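PDB 2QU8: putative nucleolar GTP-binding protein 1 from Plasmodium falciparum, which binds GDP and is probably a nucleolar GTPase of the NOG1 family, though its cellular role is not established. Local coordinates for residues 66-71 against 77-82; 30-35 against 194-199. All coordinates share one frame; numbering follows the deposited sequence.

Contact 1. Residues 66-71 against 77-82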
ATOM      1  N   LEU A  66      -5.336   9.757 -11.558  1.00 40.07           N
ATOM      2  CA  LEU A  66      -5.284   9.359 -10.161  1.00 38.95           C
ATOM      3  C   LEU A  66      -6.676   8.880  -9.755  1.00 38.00           C
ATOM      4  O   LEU A  66      -7.677   9.466 -10.154  1.00 38.20           O
ATOM      5  CB  LEU A  66      -4.807  10.545  -9.309  1.00 39.22           C
ATOM      6  CG  LEU A  66      -4.811  10.535  -7.780  1.00 39.60           C
ATOM      7  CD1 LEU A  66      -3.537  11.170  -7.243  1.00 39.62           C
ATOM      8  CD2 LEU A  66      -6.035  11.254  -7.250  1.00 40.01           C
ATOM      9  N   TYR A  67      -6.739   7.805  -8.979  1.00 36.63           N
ATOM     10  CA  TYR A  67      -8.015   7.209  -8.602  1.00 35.41           C
ATOM     11  C   TYR A  67      -8.189   7.203  -7.093  1.00 34.50           C
ATOM     12  O   TYR A  67      -7.282   6.792  -6.363  1.00 33.80           O
ATOM     13  CB  TYR A  67      -8.114   5.783  -9.147  1.00 35.81           C
ATOM     14  CG  TYR A  67      -8.065   5.721 -10.646  1.00 36.24           C
ATOM     15  CD1 TYR A  67      -9.237   5.756 -11.395  1.00 36.26           C
ATOM     16  CD2 TYR A  67      -6.846   5.651 -11.324  1.00 35.83           C
ATOM     17  CE1 TYR A  67      -9.202   5.710 -12.778  1.00 36.69           C
ATOM     18  CE2 TYR A  67      -6.801   5.607 -12.713  1.00 36.62           C
ATOM     19  CZ  TYR A  67      -7.987   5.639 -13.427  1.00 36.86           C
ATOM     20  OH  TYR A  67      -7.969   5.595 -14.799  1.00 38.04           O
ATOM     21  N   VAL A  68      -9.344   7.686  -6.636  1.00 33.27           N
ATOM     22  CA  VAL A  68      -9.675   7.684  -5.212  1.00 32.44           C
ATOM     23  C   VAL A  68     -10.983   6.938  -4.975  1.00 32.10           C
ATOM     24  O   VAL A  68     -12.062   7.445  -5.283  1.00 31.60           O
ATOM     25  CB  VAL A  68      -9.790   9.104  -4.601  1.00 32.15           C
ATOM     26  CG1 VAL A  68      -9.911   9.005  -3.077  1.00 32.54           C
ATOM     27  CG2 VAL A  68      -8.599   9.968  -4.967  1.00 32.34           C
ATOM     28  N   GLY A  69     -10.870   5.729  -4.442  1.00 31.71           N
ATOM     29  CA  GLY A  69     -12.032   4.955  -4.015  1.00 32.33           C
ATOM     30  C   GLY A  69     -12.403   5.328  -2.591  1.00 32.62           C
ATOM     31  O   GLY A  69     -11.555   5.801  -1.836  1.00 32.45           O
ATOM     32  N   HIS A  70     -13.668   5.122  -2.233  1.00 33.11           N
ATOM     33  CA  HIS A  70     -14.175   5.419  -0.895  1.00 34.03           C
ATOM     34  C   HIS A  70     -14.915   4.225  -0.312  1.00 34.76           C
ATOM     35  O   HIS A  70     -15.646   3.524  -1.024  1.00 34.78           O
ATOM     36  CB  HIS A  70     -15.115   6.631  -0.940  1.00 34.29           C
ATOM     37  CG  HIS A  70     -14.489   7.856  -1.530  1.00 34.70           C
ATOM     38  ND1 HIS A  70     -13.769   8.761  -0.778  1.00 35.58           N
ATOM     39  CD2 HIS A  70     -14.452   8.314  -2.804  1.00 35.13           C
ATOM     40  CE1 HIS A  70     -13.326   9.728  -1.560  1.00 35.86           C
ATOM     41  NE2 HIS A  70     -13.725   9.480  -2.795  1.00 35.40           N
ATOM     42  N   PHE A  71     -14.724   3.992   0.983  1.00 35.54           N
ATOM     43  CA  PHE A  71     -15.476   2.962   1.697  1.00 36.58           C
ATOM     44  C   PHE A  71     -15.538   3.237   3.195  1.00 37.70           C
ATOM     45  O   PHE A  71     -14.711   3.970   3.740  1.00 37.39           O
ATOM     46  CB  PHE A  71     -14.911   1.556   1.422  1.00 36.13           C
ATOM     47  CG  PHE A  71     -13.513   1.336   1.948  1.00 35.87           C
ATOM     48  CD1 PHE A  71     -13.306   0.774   3.205  1.00 34.98           C
ATOM     49  CD2 PHE A  71     -12.404   1.678   1.179  1.00 35.43           C
ATOM     50  CE1 PHE A  71     -12.016   0.572   3.693  1.00 35.58           C
ATOM     51  CE2 PHE A  71     -11.109   1.477   1.659  1.00 34.94           C
ATOM     52  CZ  PHE A  71     -10.915   0.918   2.917  1.00 35.53           C
ATOM     53  N   LYS A  77     -14.721   6.283   7.943  1.00 38.69           N
ATOM     54  CA  LYS A  77     -14.648   6.526   6.505  1.00 37.80           C
ATOM     55  C   LYS A  77     -13.212   6.428   5.982  1.00 36.33           C
ATOM     56  O   LYS A  77     -12.280   7.001   6.556  1.00 36.48           O
ATOM     57  CB  LYS A  77     -15.284   7.874   6.156  1.00 37.90           C
ATOM     58  CG  LYS A  77     -16.810   7.890   6.291  1.00 38.66           C
ATOM     59  CD  LYS A  77     -17.409   9.185   5.755  1.00 39.46           C
ATOM     60  CE  LYS A  77     -17.424   9.222   4.229  1.00 42.58           C
ATOM     61  NZ  LYS A  77     -17.548  10.630   3.710  1.00 43.66           N
ATOM     62  N   TYR A  78     -13.046   5.690   4.890  1.00 34.40           N
ATOM     63  CA  TYR A  78     -11.732   5.471   4.299  1.00 32.71           C
ATOM     64  C   TYR A  78     -11.685   5.885   2.837  1.00 31.15           C
ATOM     65  O   TYR A  78     -12.696   5.864   2.136  1.00 29.95           O
ATOM     66  CB  TYR A  78     -11.343   3.998   4.406  1.00 32.87           C
ATOM     67  CG  TYR A  78     -11.049   3.523   5.815  1.00 33.57           C
ATOM     68  CD1 TYR A  78      -9.751   3.543   6.317  1.00 33.13           C
ATOM     69  CD2 TYR A  78     -12.070   3.042   6.640  1.00 34.13           C
ATOM     70  CE1 TYR A  78      -9.473   3.115   7.610  1.00 34.04           C
ATOM     71  CE2 TYR A  78     -11.800   2.600   7.941  1.00 34.07           C
ATOM     72  CZ  TYR A  78     -10.503   2.642   8.416  1.00 34.70           C
ATOM     73  OH  TYR A  78     -10.225   2.214   9.699  1.00 35.11           O
ATOM     74  N   GLN A  79     -10.497   6.263   2.389  1.00 29.98           N
ATOM     75  CA  GLN A  79     -10.230   6.338   0.963  1.00 28.99           C
ATOM     76  C   GLN A  79      -9.136   5.347   0.574  1.00 27.83           C
ATOM     77  O   GLN A  79      -8.325   4.937   1.400  1.00 27.40           O
ATOM     78  CB  GLN A  79      -9.897   7.761   0.526  1.00 29.28           C
ATOM     79  CG  GLN A  79      -8.712   8.394   1.232  1.00 31.17           C
ATOM     80  CD  GLN A  79      -8.668   9.906   1.064  1.00 32.43           C
ATOM     81  OE1 GLN A  79      -9.629  10.519   0.598  1.00 33.17           O
ATOM     82  NE2 GLN A  79      -7.549  10.512   1.450  1.00 31.82           N
ATOM     83  N   ILE A  80      -9.140   4.936  -0.683  1.00 26.72           N
ATOM     84  CA  ILE A  80      -8.098   4.072  -1.188  1.00 25.85           C
ATOM     85  C   ILE A  80      -7.628   4.631  -2.533  1.00 25.76           C
ATOM     86  O   ILE A  80      -8.431   4.847  -3.439  1.00 26.09           O
ATOM     87  CB  ILE A  80      -8.540   2.572  -1.223  1.00 25.86           C
ATOM     88  CG1 ILE A  80      -7.426   1.684  -1.791  1.00 25.04           C
ATOM     89  CG2 ILE A  80      -9.928   2.393  -1.927  1.00 25.17           C
ATOM     90  CD1 ILE A  80      -7.601   0.196  -1.504  1.00 25.30           C
ATOM     91  N   ILE A  81      -6.332   4.905  -2.628  1.00 25.26           N
ATOM     92  CA  ILE A  81      -5.772   5.633  -3.763  1.00 25.49           C
ATOM     93  C   ILE A  81      -4.886   4.747  -4.632  1.00 25.39           C
ATOM     94  O   ILE A  81      -4.046   3.989  -4.131  1.00 25.14           O
ATOM     95  CB  ILE A  81      -5.008   6.902  -3.300  1.00 25.69           C
ATOM     96  CG1 ILE A  81      -5.946   7.808  -2.487  1.00 25.85           C
ATOM     97  CG2 ILE A  81      -4.458   7.685  -4.495  1.00 26.66           C
ATOM     98  CD1 ILE A  81      -5.250   8.937  -1.770  1.00 28.33           C
ATOM     99  N   ASP A  82      -5.087   4.858  -5.941  1.00 24.85           N
ATOM    100  CA  ASP A  82      -4.311   4.131  -6.932  1.00 25.06           C
ATOM    101  C   ASP A  82      -3.731   5.185  -7.875  1.00 25.20           C
ATOM    102  O   ASP A  82      -4.465   6.016  -8.412  1.00 24.81           O
ATOM    103  CB  ASP A  82      -5.220   3.130  -7.689  1.00 24.79           C
ATOM    104  CG  ASP A  82      -4.451   2.244  -8.679  1.00 24.84           C
ATOM    105  OD1 ASP A  82      -3.285   1.896  -8.413  1.00 22.67           O
ATOM    106  OD2 ASP A  82      -5.026   1.867  -9.726  1.00 25.34           O
TER

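Contact 2. Residues 30-35 against 194-199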
ATOM      1  N   LYS A  30      -8.325   8.802   6.639  1.00 29.00           N
ATOM      2  CA  LYS A  30      -7.672   7.494   6.667  1.00 28.18           C
ATOM      3  C   LYS A  30      -7.603   6.911   5.250  1.00 27.38           C
ATOM      4  O   LYS A  30      -8.614   6.838   4.548  1.00 27.04           O
ATOM      5  CB  LYS A  30      -8.406   6.546   7.610  1.00 28.36           C
ATOM      6  CG  LYS A  30      -8.407   7.004   9.064  1.00 29.76           C
ATOM      7  CD  LYS A  30      -9.109   5.998   9.969  1.00 33.19           C
ATOM      8  CE  LYS A  30     -10.613   6.037   9.806  1.00 34.68           C
ATOM      9  NZ  LYS A  30     -11.178   7.382  10.146  1.00 37.50           N
ATOM     10  N   THR A  31      -6.404   6.514   4.837  1.00 26.33           N
ATOM     11  CA  THR A  31      -6.162   6.138   3.453  1.00 25.21           C
ATOM     12  C   THR A  31      -5.373   4.843   3.312  1.00 24.73           C
ATOM     13  O   THR A  31      -4.377   4.628   4.007  1.00 24.69           O
ATOM     14  CB  THR A  31      -5.378   7.266   2.710  1.00 25.33           C
ATOM     15  OG1 THR A  31      -6.093   8.502   2.803  1.00 24.78           O
ATOM     16  CG2 THR A  31      -5.144   6.921   1.228  1.00 24.95           C
ATOM     17  N   ILE A  32      -5.806   3.991   2.391  1.00 23.82           N
ATOM     18  CA  ILE A  32      -4.932   2.939   1.882  1.00 23.24           C
ATOM     19  C   ILE A  32      -4.271   3.438   0.584  1.00 22.80           C
ATOM     20  O   ILE A  32      -4.947   3.818  -0.372  1.00 23.00           O
ATOM     21  CB  ILE A  32      -5.682   1.601   1.666  1.00 23.37           C
ATOM     22  CG1 ILE A  32      -6.280   1.097   2.992  1.00 23.06           C
ATOM     23  CG2 ILE A  32      -4.751   0.543   1.106  1.00 23.33           C
ATOM     24  CD1 ILE A  32      -7.308  -0.001   2.792  1.00 21.07           C
ATOM     25  N   ILE A  33      -2.947   3.464   0.576  1.00 22.45           N
ATOM     26  CA  ILE A  33      -2.190   3.867  -0.605  1.00 22.53           C
ATOM     27  C   ILE A  33      -1.766   2.615  -1.343  1.00 22.19           C
ATOM     28  O   ILE A  33      -0.967   1.834  -0.828  1.00 22.43           O
ATOM     29  CB  ILE A  33      -0.947   4.705  -0.213  1.00 22.63           C
ATOM     30  CG1 ILE A  33      -1.389   5.954   0.559  1.00 22.96           C
ATOM     31  CG2 ILE A  33      -0.104   5.062  -1.470  1.00 22.59           C
ATOM     32  CD1 ILE A  33      -0.308   6.543   1.478  1.00 24.57           C
ATOM     33  N   LEU A  34      -2.312   2.409  -2.539  1.00 22.60           N
ATOM     34  CA  LEU A  34      -1.954   1.233  -3.322  1.00 22.75           C
ATOM     35  C   LEU A  34      -0.655   1.428  -4.089  1.00 22.75           C
ATOM     36  O   LEU A  34      -0.431   2.476  -4.709  1.00 22.60           O
ATOM     37  CB  LEU A  34      -3.077   0.831  -4.278  1.00 22.57           C
ATOM     38  CG  LEU A  34      -4.309   0.182  -3.643  1.00 22.53           C
ATOM     39  CD1 LEU A  34      -5.469   0.253  -4.628  1.00 22.00           C
ATOM     40  CD2 LEU A  34      -4.015  -1.262  -3.224  1.00 21.55           C
ATOM     41  N   SER A  35       0.178   0.393  -4.059  1.00 22.72           N
ATOM     42  CA  SER A  35       1.451   0.380  -4.773  1.00 23.29           C
ATOM     43  C   SER A  35       1.756  -1.039  -5.258  1.00 23.07           C
ATOM     44  O   SER A  35       1.196  -2.010  -4.750  1.00 23.28           O
ATOM     45  CB  SER A  35       2.557   0.915  -3.857  1.00 23.55           C
ATOM     46  OG  SER A  35       3.818   0.930  -4.508  1.00 25.87           O
ATOM     47  N   GLN A 194     -10.564  -9.489   4.063  1.00 34.84           N
ATOM     48  CA  GLN A 194      -9.565  -9.706   5.116  1.00 34.70           C
ATOM     49  C   GLN A 194      -8.333  -8.806   4.969  1.00 34.13           C
ATOM     50  O   GLN A 194      -7.869  -8.226   5.948  1.00 34.05           O
ATOM     51  CB  GLN A 194      -9.129 -11.181   5.166  1.00 35.06           C
ATOM     52  CG  GLN A 194     -10.136 -12.120   5.822  1.00 36.94           C
ATOM     53  CD  GLN A 194     -10.468 -11.737   7.272  1.00 39.17           C
ATOM     54  OE1 GLN A 194     -11.622 -11.842   7.697  1.00 40.25           O
ATOM     55  NE2 GLN A 194      -9.464 -11.276   8.023  1.00 38.77           N
ATOM     56  N   ALA A 195      -7.808  -8.704   3.745  1.00 33.77           N
ATOM     57  CA  ALA A 195      -6.677  -7.824   3.436  1.00 33.34           C
ATOM     58  C   ALA A 195      -6.988  -6.353   3.744  1.00 33.35           C
ATOM     59  O   ALA A 195      -6.148  -5.625   4.283  1.00 33.06           O
ATOM     60  CB  ALA A 195      -6.277  -7.985   1.983  1.00 33.18           C
ATOM     61  N   LYS A 196      -8.199  -5.933   3.394  1.00 33.53           N
ATOM     62  CA  LYS A 196      -8.680  -4.581   3.669  1.00 34.38           C
ATOM     63  C   LYS A 196      -8.744  -4.314   5.178  1.00 34.61           C
ATOM     64  O   LYS A 196      -8.330  -3.255   5.648  1.00 34.94           O
ATOM     65  CB  LYS A 196     -10.052  -4.381   3.027  1.00 34.16           C
ATOM     66  CG  LYS A 196     -10.591  -2.962   3.118  1.00 35.30           C
ATOM     67  CD  LYS A 196     -12.092  -2.929   2.863  1.00 37.21           C
ATOM     68  CE  LYS A 196     -12.889  -3.428   4.061  1.00 38.66           C
ATOM     69  NZ  LYS A 196     -12.459  -2.739   5.307  1.00 40.82           N
ATOM     70  N   ILE A 197      -9.239  -5.294   5.928  1.00 35.34           N
ATOM     71  CA  ILE A 197      -9.316  -5.215   7.395  1.00 35.77           C
ATOM     72  C   ILE A 197      -7.940  -5.074   8.065  1.00 35.90           C
ATOM     73  O   ILE A 197      -7.752  -4.210   8.919  1.00 35.86           O
ATOM     74  CB  ILE A 197     -10.129  -6.410   7.975  1.00 35.91           C
ATOM     75  CG1 ILE A 197     -11.593  -6.314   7.510  1.00 36.20           C
ATOM     76  CG2 ILE A 197     -10.048  -6.441   9.498  1.00 36.38           C
ATOM     77  CD1 ILE A 197     -12.382  -7.605   7.564  1.00 36.99           C
ATOM     78  N   THR A 198      -6.970  -5.898   7.673  1.00 36.44           N
ATOM     79  CA  THR A 198      -5.627  -5.791   8.272  1.00 36.76           C
ATOM     80  C   THR A 198      -4.903  -4.471   7.952  1.00 37.00           C
ATOM     81  O   THR A 198      -4.173  -3.950   8.799  1.00 36.80           O
ATOM     82  CB  THR A 198      -4.719  -7.050   8.046  1.00 36.84           C
ATOM     83  OG1 THR A 198      -3.414  -6.644   7.613  1.00 38.05           O
ATOM     84  CG2 THR A 198      -5.305  -7.990   7.036  1.00 36.60           C
ATOM     85  N   ALA A 199      -5.120  -3.929   6.750  1.00 37.52           N
ATOM     86  CA  ALA A 199      -4.617  -2.592   6.403  1.00 37.70           C
ATOM     87  C   ALA A 199      -5.150  -1.526   7.367  1.00 38.04           C
ATOM     88  O   ALA A 199      -4.376  -0.779   7.969  1.00 38.25           O
ATOM     89  CB  ALA A 199      -4.961  -2.235   4.958  1.00 37.61           C
TER

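Contact 1. Residues 66-71 against 77-82
Y67, G69 and F71 pair with D82, I80 and Y78 as the hydrogen-bonded pairs of an antiparallel hairpin. Each pair makes two backbone bonds. The shortest runs from Y78 N to F71 O, 2.7 Å. Weaker CA-H...O contacts fill the steps between, such as I81 CA to Y67 O at 3.2 Å.

The aromatic contact lies at the F71 end. The F71 ring leans across the strands because its CG sits between the backbone N and the carbonyl carbon (chi1 65°). One face of the ring takes Y78 CB, 3.6 Å from the ring centroid, in a CH-pi contact. The two ring planes are nearly parallel, at 9°, but slid apart with little overlap. I80 CG2 meets the F71 ring at its edge, 3.9 Å from F71 CE2.

On the sheet face of V68, Q79 and I81, V68 CG1 rests on Q79 CB at 3.8 Å. The amide end of Q79 turns to T31, and the hydroxyl of Y78 bonds K204.

Strand 54-57 flanks 66-71, and strand 30-35 flanks 77-82. Helix 42-49 packs on the face of Y67, I80 and D82, where D82 lies close to GDP.

Contact 2. Residues 30-35 against 194-199
I32 and A199 form the tight part of this small contact. The end of the isoleucine side chain reaches from the strand to the helix, and I32 CD1 lies 3.9 Å from A199 CB. I32 CG1 stands almost as near, 4.1 Å from the same A199 CB. The methyl of A199 therefore meets the longer branch of I32 along its last bond. That branch is directed by the first torsion, which sets CG1 anti to the carbonyl carbon (chi1 -60°). An extended second torsion, 165°, then carries CD1 outward to the helix. The CA atoms of I32 and A199 are 7.2 Å apart. With only a methyl on the helix side, this close approach is consistent with the small size of the alanine.

The looser part is one turn back along the helix. There K196 adds only the aliphatic base of its side chain, with K196 CG 4.4 Å from I32 CD1. The link between the segments is apolar, and just 97 Å² is buried in all. All three touching residues are nonetheless buried in the protein. On the outer side of the helix Q194 is exposed. I197 is partly exposed, and its CB points away from the strand.

Neighbouring strands share the packing. F71 of strand 66-73 touches both I32 and K196, while I80 of strand 76-82 and L113 of strand 110-117 also pack on I32. The contact thus lays the long helix 192-222 against strand 30-35, between 76-82 and 110-117 in the mixed sheet, the usual helix-on-sheet layering of an alpha/beta GTPase domain.

The centres of the two contacts lie 10 Å apart. Both reach the same mixed sheet, contact 1 with two strands and contact 2 with one strand and a helix. Along the chain, strand 30-35 comes first, the hairpin of contact 1 next, and helix 192-222 last. Contact 1 is therefore nested within the loop that contact 2 closes. Strands 76-82 and 30-35 are neighbours, and a probable hydrogen bond joins I81 O to L34 N at 2.8 Å. Contact 1 forms the hairpin within the antiparallel part, while contact 2 sets the C-terminal helix against strand 30-35. The arrangement is consistent with a Ras-like GTPase core, in which strand 30-35 leads into the probable P-loop.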